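Putative nitrite reductase NADPH (Small subunit) oxidoreductase protein (Vibrio parahaemolyticus RIMD 2210633, PDB 3C0D) probably serves as the small, Rieske-like subunit of an NAD(P)H-dependent nitrite reductase, a role that would place it in nitrate assimilation. Local coordinates at residues A52-R57 with V69-Y74; D47-A52 with Y74-S79; C10-L15 with N103-L108; Y41-W46 with L93-V98. All coordinates share one frame; numbering follows the deposited sequence.

Contact 1: residues A52-R57 with V69-Y74; sequences AYVMSR and VASPLY
Met-55, present as selenomethionine, fills the dense part of this contact by reaching across to Ser-71 and Val-69. Its chain bends twice: chi2 of -50° sets SE 3.9 Å from Ser-71 CB, and chi3 of -65° brings CE to 3.7 Å from Val-69 CG1. A flexible, unbranched apolar chain suits this buried spot because it can bend past the small serine and still meet the valine beyond it. The hydroxyl of Ser-71 is turned to other work: OG faces Asp-47 OD2, a probable hydrogen bond modelled too short to judge closely, and receives a weak bond from Leu-73 N at 3.4 Å. Residues 71-74 read Ser-Pro-Leu-Tyr, where a classical Rieske loop would have Cys-Pro-X-His, so this loop probably keeps the fold of a cluster-binding loop but offers neither the cysteine nor the histidine ligand. Val-54 reaches Pro-72 and Leu-73 of this loop, with CG1 3.7 Å from Pro-72 CG and 4.0 Å from Leu-73 CG. Toward solvent the packing thins. Ala-52 CB is 4.4 Å from Leu-73 CD1, and Arg-57 lends just its inner part, with CB 4.2 Å from Pro-72 CG, while the guanidinium is carried outward, clear of the proline.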
loop_
_atom_site.group_PDB
_atom_site.type_symbol
_atom_site.label_atom_id
_atom_site.label_comp_id
_atom_site.label_asym_id
_atom_site.label_seq_id
_atom_site.Cartn_x
_atom_site.Cartn_y
_atom_site.Cartn_z
ATOM N N ALA A 52 0.642 -2.950 -14.972
ATOM C CA ALA A 52 -0.800 -3.089 -14.809
ATOM C C ALA A 52 -1.195 -2.808 -13.372
ATOM O O ALA A 52 -0.440 -3.118 -12.455
ATOM C CB ALA A 52 -1.252 -4.485 -15.216
ATOM N N TYR A 53 -2.360 -2.190 -13.181
ATOM C CA TYR A 53 -2.826 -1.911 -11.837
ATOM C C TYR A 53 -3.159 -3.279 -11.325
ATOM O O TYR A 53 -4.172 -3.854 -11.726
ATOM C CB TYR A 53 -4.100 -1.076 -11.825
ATOM C CG TYR A 53 -3.990 0.262 -12.491
ATOM C CD1 TYR A 53 -3.219 1.284 -11.938
ATOM C CD2 TYR A 53 -4.652 0.506 -13.682
ATOM C CE1 TYR A 53 -3.114 2.529 -12.565
ATOM C CE2 TYR A 53 -4.552 1.734 -14.319
ATOM C CZ TYR A 53 -3.794 2.741 -13.760
ATOM O OH TYR A 53 -3.769 3.964 -14.377
ATOM N N VAL A 54 -2.315 -3.804 -10.438
ATOM C CA VAL A 54 -2.538 -5.135 -9.912
ATOM C C VAL A 54 -1.957 -5.388 -8.520
ATOM O O VAL A 54 -2.122 -6.489 -7.974
ATOM C CB VAL A 54 -1.980 -6.181 -10.907
ATOM C CG1 VAL A 54 -0.467 -6.216 -10.861
ATOM C CG2 VAL A 54 -2.571 -7.540 -10.607
HETATM N N MSE A 55 -1.308 -4.386 -7.931
HETATM C CA MSE A 55 -0.708 -4.580 -6.622
HETATM C C MSE A 55 -1.699 -4.921 -5.532
HETATM O O MSE A 55 -1.344 -5.556 -4.536
HETATM C CB MSE A 55 0.112 -3.359 -6.210
HETATM C CG MSE A 55 1.345 -3.101 -7.091
HETATM SE SE MSE A 55 2.552 -4.639 -7.432
HETATM C CE MSE A 55 3.180 -4.956 -5.612
ATOM N N SER A 56 -2.950 -4.529 -5.702
ATOM C CA SER A 56 -3.919 -4.841 -4.666
ATOM C C SER A 56 -4.146 -6.347 -4.615
ATOM O O SER A 56 -4.585 -6.889 -3.614
ATOM C CB SER A 56 -5.237 -4.124 -4.940
ATOM O OG SER A 56 -6.156 -4.967 -5.595
ATOM N N ARG A 57 -3.803 -7.031 -5.693
ATOM C CA ARG A 57 -4.015 -8.463 -5.771
ATOM C C ARG A 57 -2.803 -9.295 -5.362
ATOM O O ARG A 57 -2.843 -10.516 -5.424
ATOM C CB ARG A 57 -4.442 -8.836 -7.200
ATOM C CG ARG A 57 -5.746 -8.182 -7.704
ATOM C CD ARG A 57 -6.936 -8.591 -6.852
ATOM N NE ARG A 57 -6.931 -10.028 -6.609
ATOM C CZ ARG A 57 -7.471 -10.608 -5.541
ATOM N NH1 ARG A 57 -8.063 -9.862 -4.613
ATOM N NH2 ARG A 57 -7.401 -11.929 -5.392
ATOM N N VAL A 69 4.675 -7.067 -0.296
ATOM C CA VAL A 69 3.655 -7.635 -1.167
ATOM C C VAL A 69 4.287 -8.092 -2.490
ATOM O O VAL A 69 5.018 -7.345 -3.146
ATOM C CB VAL A 69 2.536 -6.615 -1.455
ATOM C CG1 VAL A 69 3.127 -5.321 -1.954
ATOM C CG2 VAL A 69 1.579 -7.188 -2.478
ATOM N N ALA A 70 4.001 -9.334 -2.860
ATOM C CA ALA A 70 4.508 -9.915 -4.098
ATOM C C ALA A 70 3.599 -9.569 -5.293
ATOM O O ALA A 70 2.390 -9.840 -5.271
ATOM C CB ALA A 70 4.616 -11.438 -3.949
ATOM N N SER A 71 4.168 -8.963 -6.331
ATOM C CA SER A 71 3.353 -8.637 -7.488
ATOM C C SER A 71 2.754 -9.948 -7.981
ATOM O O SER A 71 3.438 -10.973 -8.016
ATOM C CB SER A 71 4.189 -8.001 -8.598
ATOM O OG SER A 71 3.398 -7.849 -9.765
ATOM N N PRO A 72 1.462 -9.938 -8.344
ATOM C CA PRO A 72 0.804 -11.153 -8.834
ATOM C C PRO A 72 1.197 -11.514 -10.271
ATOM O O PRO A 72 0.687 -12.487 -10.828
ATOM C CB PRO A 72 -0.669 -10.818 -8.697
ATOM C CG PRO A 72 -0.685 -9.356 -8.937
ATOM C CD PRO A 72 0.490 -8.849 -8.165
ATOM N N LEU A 73 2.110 -10.741 -10.863
ATOM C CA LEU A 73 2.555 -11.013 -12.227
ATOM C C LEU A 73 3.934 -11.686 -12.272
ATOM O O LEU A 73 4.035 -12.911 -12.331
ATOM C CB LEU A 73 2.567 -9.712 -13.046
ATOM C CG LEU A 73 1.220 -8.989 -13.243
ATOM C CD1 LEU A 73 1.417 -7.754 -14.102
ATOM C CD2 LEU A 73 0.211 -9.918 -13.894
ATOM N N TYR A 74 4.996 -10.890 -12.246
ATOM C CA TYR A 74 6.353 -11.435 -12.279
ATOM C C TYR A 74 6.942 -11.680 -10.871
ATOM O O TYR A 74 8.161 -11.719 -10.668
ATOM C CB TYR A 74 7.243 -10.508 -13.108
ATOM C CG TYR A 74 6.789 -10.426 -14.543
ATOM C CD1 TYR A 74 6.916 -11.524 -15.394
ATOM C CD2 TYR A 74 6.192 -9.268 -15.045
ATOM C CE1 TYR A 74 6.451 -11.478 -16.722
ATOM C CE2 TYR A 74 5.725 -9.203 -16.370
ATOM C CZ TYR A 74 5.856 -10.316 -17.203
ATOM O OH TYR A 74 5.385 -10.281 -18.504
#

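Contact 2: residues D47-A52 with Y74-S79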
loop_
_atom_site.group_PDB
_atom_site.type_symbol
_atom_site.label_atom_id
_atom_site.label_comp_id
_atom_site.label_asym_id
_atom_site.label_seq_id
_atom_site.Cartn_x
_atom_site.Cartn_y
_atom_site.Cartn_z
ATOM N N ASP A 47 1.917 -1.788 -10.973
ATOM C CA ASP A 47 3.148 -2.572 -10.887
ATOM C C ASP A 47 4.137 -2.057 -11.932
ATOM O O ASP A 47 3.946 -2.254 -13.133
ATOM C CB ASP A 47 2.841 -4.040 -11.175
ATOM C CG ASP A 47 4.089 -4.897 -11.230
ATOM O OD1 ASP A 47 5.205 -4.335 -11.239
ATOM O OD2 ASP A 47 3.955 -6.136 -11.272
ATOM N N PRO A 48 5.224 -1.415 -11.493
ATOM C CA PRO A 48 6.246 -0.867 -12.401
ATOM C C PRO A 48 6.929 -1.906 -13.278
ATOM O O PRO A 48 7.502 -1.583 -14.306
ATOM C CB PRO A 48 7.224 -0.199 -11.448
ATOM C CG PRO A 48 7.158 -1.109 -10.242
ATOM C CD PRO A 48 5.675 -1.372 -10.093
ATOM N N ILE A 49 6.877 -3.156 -12.847
ATOM C CA ILE A 49 7.477 -4.256 -13.586
ATOM C C ILE A 49 6.309 -5.204 -13.804
ATOM O O ILE A 49 6.007 -6.040 -12.937
ATOM C CB ILE A 49 8.522 -5.026 -12.739
ATOM C CG1 ILE A 49 9.442 -4.055 -11.999
ATOM C CG2 ILE A 49 9.344 -5.929 -13.638
ATOM C CD1 ILE A 49 10.347 -4.752 -11.023
ATOM N N GLY A 50 5.645 -5.099 -14.944
ATOM C CA GLY A 50 4.510 -5.978 -15.179
ATOM C C GLY A 50 3.499 -5.131 -15.901
ATOM O O GLY A 50 2.690 -5.624 -16.689
ATOM N N LYS A 51 3.552 -3.841 -15.591
ATOM C CA LYS A 51 2.720 -2.851 -16.228
ATOM C C LYS A 51 1.210 -3.047 -16.169
ATOM O O LYS A 51 0.566 -3.264 -17.199
ATOM C CB LYS A 51 3.175 -2.723 -17.679
ATOM C CG LYS A 51 4.658 -2.517 -17.794
ATOM C CD LYS A 51 5.048 -1.275 -17.035
ATOM C CE LYS A 51 6.524 -0.992 -17.170
ATOM N NZ LYS A 51 6.891 0.185 -16.342
ATOM N N ALA A 52 0.642 -2.950 -14.972
ATOM C CA ALA A 52 -0.800 -3.089 -14.809
ATOM C C ALA A 52 -1.195 -2.808 -13.372
ATOM O O ALA A 52 -0.440 -3.118 -12.455
ATOM C CB ALA A 52 -1.252 -4.485 -15.216
ATOM N N TYR A 74 4.996 -10.890 -12.246
ATOM C CA TYR A 74 6.353 -11.435 -12.279
ATOM C C TYR A 74 6.942 -11.680 -10.871
ATOM O O TYR A 74 8.161 -11.719 -10.668
ATOM C CB TYR A 74 7.243 -10.508 -13.108
ATOM C CG TYR A 74 6.789 -10.426 -14.543
ATOM C CD1 TYR A 74 6.916 -11.524 -15.394
ATOM C CD2 TYR A 74 6.192 -9.268 -15.045
ATOM C CE1 TYR A 74 6.451 -11.478 -16.722
ATOM C CE2 TYR A 74 5.725 -9.203 -16.370
ATOM C CZ TYR A 74 5.856 -10.316 -17.203
ATOM O OH TYR A 74 5.385 -10.281 -18.504
ATOM N N LYS A 75 6.034 -11.848 -9.912
ATOM C CA LYS A 75 6.331 -12.143 -8.510
ATOM C C LYS A 75 7.341 -11.319 -7.704
ATOM O O LYS A 75 7.718 -11.748 -6.609
ATOM C CB LYS A 75 6.721 -13.622 -8.371
ATOM C CG LYS A 75 5.711 -14.607 -8.913
ATOM C CD LYS A 75 4.387 -14.541 -8.165
ATOM C CE LYS A 75 3.436 -15.655 -8.623
ATOM N NZ LYS A 75 3.142 -15.605 -10.092
ATOM N N GLN A 76 7.790 -10.165 -8.195
ATOM C CA GLN A 76 8.742 -9.388 -7.400
ATOM C C GLN A 76 8.137 -8.957 -6.054
ATOM O O GLN A 76 6.926 -8.755 -5.935
ATOM C CB GLN A 76 9.224 -8.155 -8.163
ATOM C CG GLN A 76 10.175 -8.449 -9.309
ATOM C CD GLN A 76 9.470 -8.568 -10.647
ATOM O OE1 GLN A 76 8.780 -7.648 -11.076
ATOM N NE2 GLN A 76 9.649 -9.701 -11.316
ATOM N N HIS A 77 8.986 -8.822 -5.039
ATOM C CA HIS A 77 8.532 -8.435 -3.704
ATOM C C HIS A 77 8.754 -6.959 -3.432
ATOM O O HIS A 77 9.846 -6.431 -3.632
ATOM C CB HIS A 77 9.259 -9.261 -2.646
ATOM C CG HIS A 77 8.860 -10.702 -2.635
ATOM N ND1 HIS A 77 7.692 -11.146 -2.055
ATOM C CD2 HIS A 77 9.447 -11.796 -3.175
ATOM C CE1 HIS A 77 7.576 -12.451 -2.239
ATOM N NE2 HIS A 77 8.627 -12.868 -2.917
ATOM N N PHE A 78 7.712 -6.292 -2.959
ATOM C CA PHE A 78 7.805 -4.870 -2.653
ATOM C C PHE A 78 7.476 -4.570 -1.194
ATOM O O PHE A 78 6.382 -4.891 -0.739
ATOM C CB PHE A 78 6.832 -4.093 -3.527
ATOM C CG PHE A 78 7.174 -4.103 -4.985
ATOM C CD1 PHE A 78 8.010 -3.129 -5.519
ATOM C CD2 PHE A 78 6.603 -5.042 -5.841
ATOM C CE1 PHE A 78 8.268 -3.079 -6.896
ATOM C CE2 PHE A 78 6.853 -5.002 -7.214
ATOM C CZ PHE A 78 7.686 -4.016 -7.741
ATOM N N SER A 79 8.408 -3.946 -0.476
ATOM C CA SER A 79 8.200 -3.576 0.927
ATOM C C SER A 79 7.026 -2.621 1.147
ATOM O O SER A 79 7.026 -1.522 0.595
ATOM C CB SER A 79 9.434 -2.885 1.475
ATOM O OG SER A 79 9.060 -2.074 2.579
#
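Ile-49 and Gln-76 meet where two loops of the Rieske-like fold come together, the first of them shaped by an Asx turn at Asp-47. In that turn OD1 accepts from Ile-49 N at 2.6 Å, the donor standing 38° out of the carboxylate plane; OD2 lies toward Ser-71 OG in a bond modelled doubtfully short. Ile-49 has CG2 anti to its backbone N and CG1 beside it, a branching that spreads the side chain around the end of Gln-76. The glutamine chain is bent at chi2 (95°), which places CD, and from there the amide oxygen OE1 points into the branches of the isoleucine, 3.1 Å from Ile-49 CB. Pro-48 and Phe-78 approach tip to tip, Pro-48 CG being 3.9 Å from Phe-78 CZ, a stiff ring against a flat one in an apolar patch that Leu-93 extends. Only glycine fits comfortably at position 50, since with phi at 142° any CB would press on the carbonyl oxygen of Ile-49. Tyr-74 turns the edge of its ring to this glycine, CE2 resting 3.6 Å from Gly-50 CA, which lies near the ring plane.

Contact 3: residues C10-L15 with N103-L108; sequences CQLDDL and NQVCYL
Cys-10 and Val-105 form an antiparallel hydrogen-bonded pair, and backbone bonds carry most of this contact. Val-105 N gives to Cys-10 O at 2.8 Å, while the return bond from Cys-10 N to Val-105 O is longer, 3.3 Å. One step further Leu-12 N donates to Asn-103 O at 2.7 Å, prolonging the ladder just past the end of the strand, and Gln-11 CA makes a CA-H...O contact with the same oxygen.

Among the polar side chains, Gln-104 folds back at chi2 (56°), and its NE2 reaches Val-105 O at 3.1 Å. That oxygen is thus gripped by two donors, Cys-10 N and Gln-104 NE2, from opposite faces of its plane. Gln-11 and Gln-104, a non-hydrogen-bonded pair, lie on the face of the sheet opposite to Cys-10 and Val-105, their chains crossing at about a right angle; long polar residues suit this outward side. Asp-14 OD2 accepts from Gln-11 N and so helps to hold the turn that follows the strand.

The apolar contacts gather on the side of Cys-10 and Val-105. Cys-10 SG sits 4.1 Å from Val-105 CB, and Leu-12 CB is 4.3 Å from Val-105 CG2, compact groups facing a core that Leu-32 and Tyr-34 help to line. Pairing the first strand of the chain, 6-11, with the last, 104-108, the ladder brings together the two ends of the antiparallel beta fold of a Rieske-like domain.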
loop_
_atom_site.group_PDB
_atom_site.type_symbol
_atom_site.label_atom_id
_atom_site.label_comp_id
_atom_site.label_asym_id
_atom_site.label_seq_id
_atom_site.Cartn_x
_atom_site.Cartn_y
_atom_site.Cartn_z
ATOM N N CYS A 10 -11.240 5.949 3.843
ATOM C CA CYS A 10 -12.211 4.859 3.975
ATOM C C CYS A 10 -12.326 4.392 5.422
ATOM O O CYS A 10 -11.589 4.844 6.294
ATOM C CB CYS A 10 -11.827 3.670 3.097
ATOM S SG CYS A 10 -10.486 2.633 3.722
ATOM N N GLN A 11 -13.273 3.490 5.663
ATOM C CA GLN A 11 -13.523 2.918 6.988
ATOM C C GLN A 11 -12.630 1.697 7.142
ATOM O O GLN A 11 -12.489 0.924 6.200
ATOM C CB GLN A 11 -14.973 2.462 7.101
ATOM C CG GLN A 11 -15.975 3.572 7.239
ATOM C CD GLN A 11 -15.745 4.381 8.487
ATOM O OE1 GLN A 11 -15.043 5.398 8.466
ATOM N NE2 GLN A 11 -16.325 3.927 9.595
ATOM N N LEU A 12 -12.041 1.508 8.316
ATOM C CA LEU A 12 -11.178 0.354 8.517
ATOM C C LEU A 12 -11.847 -0.977 8.136
ATOM O O LEU A 12 -11.195 -1.847 7.560
ATOM C CB LEU A 12 -10.692 0.263 9.962
ATOM C CG LEU A 12 -9.708 -0.904 10.104
ATOM C CD1 LEU A 12 -8.268 -0.389 9.971
ATOM C CD2 LEU A 12 -9.918 -1.604 11.431
ATOM N N ASP A 13 -13.129 -1.158 8.447
ATOM C CA ASP A 13 -13.758 -2.423 8.091
ATOM C C ASP A 13 -14.116 -2.556 6.607
ATOM O O ASP A 13 -14.880 -3.448 6.215
ATOM C CB ASP A 13 -14.968 -2.731 8.985
ATOM C CG ASP A 13 -15.892 -1.558 9.163
ATOM O OD1 ASP A 13 -15.396 -0.429 9.369
ATOM O OD2 ASP A 13 -17.121 -1.781 9.126
ATOM N N ASP A 14 -13.545 -1.668 5.791
ATOM C CA ASP A 14 -13.707 -1.721 4.346
ATOM C C ASP A 14 -12.469 -2.504 3.893
ATOM O O ASP A 14 -12.382 -2.995 2.757
ATOM C CB ASP A 14 -13.666 -0.320 3.728
ATOM C CG ASP A 14 -15.030 0.350 3.686
ATOM O OD1 ASP A 14 -16.032 -0.335 3.381
ATOM O OD2 ASP A 14 -15.095 1.573 3.937
ATOM N N LEU A 15 -11.517 -2.613 4.817
ATOM C CA LEU A 15 -10.258 -3.304 4.579
ATOM C C LEU A 15 -10.149 -4.672 5.252
ATOM O O LEU A 15 -10.203 -4.772 6.482
ATOM C CB LEU A 15 -9.083 -2.457 5.078
ATOM C CG LEU A 15 -8.863 -1.032 4.579
ATOM C CD1 LEU A 15 -7.598 -0.501 5.233
ATOM C CD2 LEU A 15 -8.734 -1.005 3.065
ATOM N N ASN A 103 -12.104 4.448 13.406
ATOM C CA ASN A 103 -12.070 3.361 12.443
ATOM C C ASN A 103 -12.013 4.101 11.125
ATOM O O ASN A 103 -12.388 3.593 10.073
ATOM C CB ASN A 103 -13.312 2.478 12.540
ATOM C CG ASN A 103 -13.141 1.351 13.539
ATOM O OD1 ASN A 103 -12.136 0.638 13.521
ATOM N ND2 ASN A 103 -14.126 1.181 14.413
ATOM N N GLN A 104 -11.527 5.329 11.220
ATOM C CA GLN A 104 -11.405 6.208 10.080
ATOM C C GLN A 104 -9.995 6.139 9.539
ATOM O O GLN A 104 -9.024 6.428 10.248
ATOM C CB GLN A 104 -11.725 7.648 10.493
ATOM C CG GLN A 104 -11.692 8.641 9.363
ATOM C CD GLN A 104 -12.627 8.246 8.249
ATOM O OE1 GLN A 104 -13.820 8.036 8.470
ATOM N NE2 GLN A 104 -12.092 8.131 7.038
ATOM N N VAL A 105 -9.875 5.737 8.285
ATOM C CA VAL A 105 -8.569 5.670 7.667
ATOM C C VAL A 105 -8.408 6.947 6.859
ATOM O O VAL A 105 -9.272 7.300 6.063
ATOM C CB VAL A 105 -8.449 4.453 6.754
ATOM C CG1 VAL A 105 -7.094 4.433 6.104
ATOM C CG2 VAL A 105 -8.675 3.198 7.565
ATOM N N CYS A 106 -7.314 7.657 7.092
ATOM C CA CYS A 106 -7.065 8.898 6.382
ATOM C C CYS A 106 -5.689 8.881 5.745
ATOM O O CYS A 106 -4.844 8.048 6.074
ATOM C CB CYS A 106 -7.124 10.088 7.351
ATOM S SG CYS A 106 -8.716 10.447 8.101
ATOM N N TYR A 107 -5.463 9.806 4.826
ATOM C CA TYR A 107 -4.153 9.931 4.222
ATOM C C TYR A 107 -3.709 11.342 4.596
ATOM O O TYR A 107 -4.534 12.245 4.724
ATOM C CB TYR A 107 -4.226 9.716 2.711
ATOM C CG TYR A 107 -4.885 10.797 1.904
ATOM C CD1 TYR A 107 -4.165 11.910 1.471
ATOM C CD2 TYR A 107 -6.200 10.665 1.483
ATOM C CE1 TYR A 107 -4.748 12.867 0.617
ATOM C CE2 TYR A 107 -6.795 11.614 0.631
ATOM C CZ TYR A 107 -6.063 12.708 0.197
ATOM O OH TYR A 107 -6.643 13.606 -0.676
ATOM N N LEU A 108 -2.415 11.533 4.805
ATOM C CA LEU A 108 -1.913 12.842 5.198
ATOM C C LEU A 108 -1.484 13.662 3.983
ATOM O O LEU A 108 -0.661 13.213 3.183
ATOM C CB LEU A 108 -0.746 12.657 6.177
ATOM C CG LEU A 108 -1.088 11.745 7.368
ATOM C CD1 LEU A 108 0.154 11.444 8.191
ATOM C CD2 LEU A 108 -2.155 12.408 8.222
#

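Contact 4: residues Y41-W46 with L93-V98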
loop_
_atom_site.group_PDB
_atom_site.type_symbol
_atom_site.label_atom_id
_atom_site.label_comp_id
_atom_site.label_asym_id
_atom_site.label_seq_id
_atom_site.Cartn_x
_atom_site.Cartn_y
_atom_site.Cartn_z
ATOM N N TYR A 41 -0.963 0.392 5.428
ATOM C CA TYR A 41 0.057 0.861 4.481
ATOM C C TYR A 41 -0.515 1.077 3.069
ATOM O O TYR A 41 -1.320 0.284 2.582
ATOM C CB TYR A 41 1.218 -0.127 4.424
ATOM C CG TYR A 41 1.951 -0.242 5.731
ATOM C CD1 TYR A 41 1.437 -1.001 6.770
ATOM C CD2 TYR A 41 3.145 0.448 5.945
ATOM C CE1 TYR A 41 2.093 -1.075 8.010
ATOM C CE2 TYR A 41 3.815 0.388 7.174
ATOM C CZ TYR A 41 3.283 -0.376 8.208
ATOM O OH TYR A 41 3.931 -0.427 9.441
ATOM N N ALA A 42 -0.091 2.154 2.417
ATOM C CA ALA A 42 -0.558 2.492 1.079
ATOM C C ALA A 42 0.606 2.477 0.114
ATOM O O ALA A 42 1.664 3.011 0.430
ATOM C CB ALA A 42 -1.176 3.869 1.091
ATOM N N VAL A 43 0.423 1.881 -1.061
ATOM C CA VAL A 43 1.480 1.843 -2.076
ATOM C C VAL A 43 0.810 2.003 -3.440
ATOM O O VAL A 43 -0.384 1.740 -3.562
ATOM C CB VAL A 43 2.243 0.501 -2.066
ATOM C CG1 VAL A 43 3.037 0.350 -0.778
ATOM C CG2 VAL A 43 1.259 -0.658 -2.219
ATOM N N GLN A 44 1.546 2.437 -4.462
ATOM C CA GLN A 44 0.943 2.576 -5.784
ATOM C C GLN A 44 0.445 1.210 -6.229
ATOM O O GLN A 44 1.131 0.202 -6.041
ATOM C CB GLN A 44 1.954 3.075 -6.800
ATOM C CG GLN A 44 2.952 2.036 -7.239
ATOM C CD GLN A 44 3.976 2.633 -8.165
ATOM O OE1 GLN A 44 4.675 3.582 -7.799
ATOM N NE2 GLN A 44 4.071 2.093 -9.379
ATOM N N ASP A 45 -0.741 1.187 -6.827
ATOM C CA ASP A 45 -1.343 -0.049 -7.275
ATOM C C ASP A 45 -0.743 -0.502 -8.568
ATOM O O ASP A 45 -0.728 -1.692 -8.850
ATOM C CB ASP A 45 -2.850 0.103 -7.436
ATOM C CG ASP A 45 -3.544 -1.231 -7.668
ATOM O OD1 ASP A 45 -3.257 -2.194 -6.921
ATOM O OD2 ASP A 45 -4.382 -1.321 -8.587
ATOM N N TRP A 46 -0.243 0.439 -9.355
ATOM C CA TRP A 46 0.386 0.088 -10.626
ATOM C C TRP A 46 1.754 -0.596 -10.399
ATOM O O TRP A 46 2.614 -0.066 -9.698
ATOM C CB TRP A 46 0.528 1.359 -11.474
ATOM C CG TRP A 46 1.250 1.208 -12.788
ATOM C CD1 TRP A 46 2.572 1.416 -13.019
ATOM C CD2 TRP A 46 0.671 0.859 -14.053
ATOM N NE1 TRP A 46 2.860 1.229 -14.347
ATOM C CE2 TRP A 46 1.712 0.888 -15.007
ATOM C CE3 TRP A 46 -0.628 0.533 -14.475
ATOM C CZ2 TRP A 46 1.498 0.595 -16.362
ATOM C CZ3 TRP A 46 -0.843 0.244 -15.822
ATOM C CH2 TRP A 46 0.216 0.282 -16.750
ATOM N N LEU A 93 8.013 1.377 -5.086
ATOM C CA LEU A 93 6.635 1.843 -5.222
ATOM C C LEU A 93 6.403 3.159 -4.487
ATOM O O LEU A 93 6.985 3.404 -3.425
ATOM C CB LEU A 93 5.652 0.803 -4.672
ATOM C CG LEU A 93 5.579 -0.615 -5.243
ATOM C CD1 LEU A 93 4.442 -1.373 -4.577
ATOM C CD2 LEU A 93 5.358 -0.553 -6.730
ATOM N N LYS A 94 5.545 4.008 -5.041
ATOM C CA LYS A 94 5.254 5.274 -4.384
ATOM C C LYS A 94 4.425 4.955 -3.143
ATOM O O LYS A 94 3.602 4.030 -3.147
ATOM C CB LYS A 94 4.491 6.217 -5.325
ATOM C CG LYS A 94 4.243 7.592 -4.737
ATOM C CD LYS A 94 3.660 8.548 -5.761
ATOM C CE LYS A 94 3.417 9.942 -5.161
ATOM N NZ LYS A 94 2.673 10.881 -6.069
ATOM N N THR A 95 4.661 5.721 -2.080
ATOM C CA THR A 95 3.976 5.531 -0.803
ATOM C C THR A 95 3.189 6.751 -0.349
ATOM O O THR A 95 3.486 7.872 -0.737
ATOM C CB THR A 95 4.978 5.204 0.314
ATOM O OG1 THR A 95 6.025 6.185 0.305
ATOM C CG2 THR A 95 5.574 3.817 0.113
ATOM N N TRP A 96 2.183 6.518 0.484
ATOM C CA TRP A 96 1.360 7.594 1.025
ATOM C C TRP A 96 1.240 7.414 2.537
ATOM O O TRP A 96 0.943 6.318 3.008
ATOM C CB TRP A 96 -0.034 7.570 0.400
ATOM C CG TRP A 96 -0.108 8.160 -0.977
ATOM C CD1 TRP A 96 -0.503 9.426 -1.309
ATOM C CD2 TRP A 96 0.193 7.498 -2.209
ATOM N NE1 TRP A 96 -0.472 9.590 -2.671
ATOM C CE2 TRP A 96 -0.048 8.422 -3.249
ATOM C CE3 TRP A 96 0.639 6.213 -2.536
ATOM C CZ2 TRP A 96 0.143 8.101 -4.598
ATOM C CZ3 TRP A 96 0.831 5.890 -3.884
ATOM C CH2 TRP A 96 0.582 6.835 -4.896
ATOM N N ARG A 97 1.471 8.489 3.284
ATOM C CA ARG A 97 1.386 8.434 4.733
ATOM C C ARG A 97 -0.072 8.199 5.139
ATOM O O ARG A 97 -0.959 8.941 4.724
ATOM C CB ARG A 97 1.895 9.748 5.341
ATOM C CG ARG A 97 3.309 10.171 4.915
ATOM C CD ARG A 97 3.925 11.066 5.985
ATOM N NE ARG A 97 3.954 10.353 7.263
ATOM C CZ ARG A 97 4.052 10.930 8.459
ATOM N NH1 ARG A 97 4.139 12.252 8.560
ATOM N NH2 ARG A 97 4.039 10.181 9.557
ATOM N N VAL A 98 -0.328 7.181 5.954
ATOM C CA VAL A 98 -1.700 6.882 6.354
ATOM C C VAL A 98 -1.894 6.643 7.857
ATOM O O VAL A 98 -1.044 6.047 8.520
ATOM C CB VAL A 98 -2.215 5.644 5.581
ATOM C CG1 VAL A 98 -3.651 5.339 5.961
ATOM C CG2 VAL A 98 -2.121 5.890 4.099
#
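The indole of Trp-96 meets Gln-44 at its rim: CZ3 lies 3.6 Å from Gln-44 N, which sits close to the ring plane. One face of this indole carries Lys-94 CG, 3.7 Å above the plane and offset toward the rim, so the lysine covers a rim part of that face while its NZ goes on to a salt bridge with Glu-28. The second indole, Trp-46, has Gln-44 NE2 in plane at its edge and packs edge-to-face with Tyr-53.

The flat amide of Gln-44 works at both ends. OE1 accepts from Lys-94 N at 2.9 Å with an N-H...O angle of 164°, and NE2 gives to Trp-46 O at 2.6 Å, that oxygen lying only 6° out of the amide plane. Two such anchors should fix the rotation of the amide, and a glutamine is well chosen because it can accept and donate at once. Backbone bonding adds Gln-44 N to Lys-94 O.

Around these bonds the packing is aliphatic. Leu-93 uses its two branches separately, CD1 at 3.8 Å from Val-43 CB and CD2 at 3.6 Å from Gln-44 CG. Further along, small Ala-42 lets Val-98 approach closely, CB to CG2 at 3.7 Å. Strand 39-47, bonded also to 28-35, thereby takes 95-100 along its other flank, with Val-43 and Thr-95 as an antiparallel non-hydrogen-bonded pair, a weakly bonded pairing within the Rieske-like beta domain.

Overall arrangement
Contacts 1 and 2 are neighbours, their centres about 6 Å apart, and together join the two loops that probably correspond to the cluster-binding loops of classical Rieske proteins. A probable hydrogen bond from Ser-71 N to Gln-76 O, 2.8 Å, links them, and Met-55 CE packs on Phe-78 CD2 at 3.4 Å. Contact 4 lies about 13 Å from each, centre to centre, near the centre of the molecule; Asp-45 ties it to contact 1, its OD1 accepting from Ser-56 N and its backbone O from Met-55 N, and Leu-93 ties it to contact 2 through Pro-48 and Phe-78. Contact 3 is remote from the loops, about 22 Å from contact 1 between centres, but strand 95-100 connects it to contact 4 through Leu-108 N and Arg-97 O.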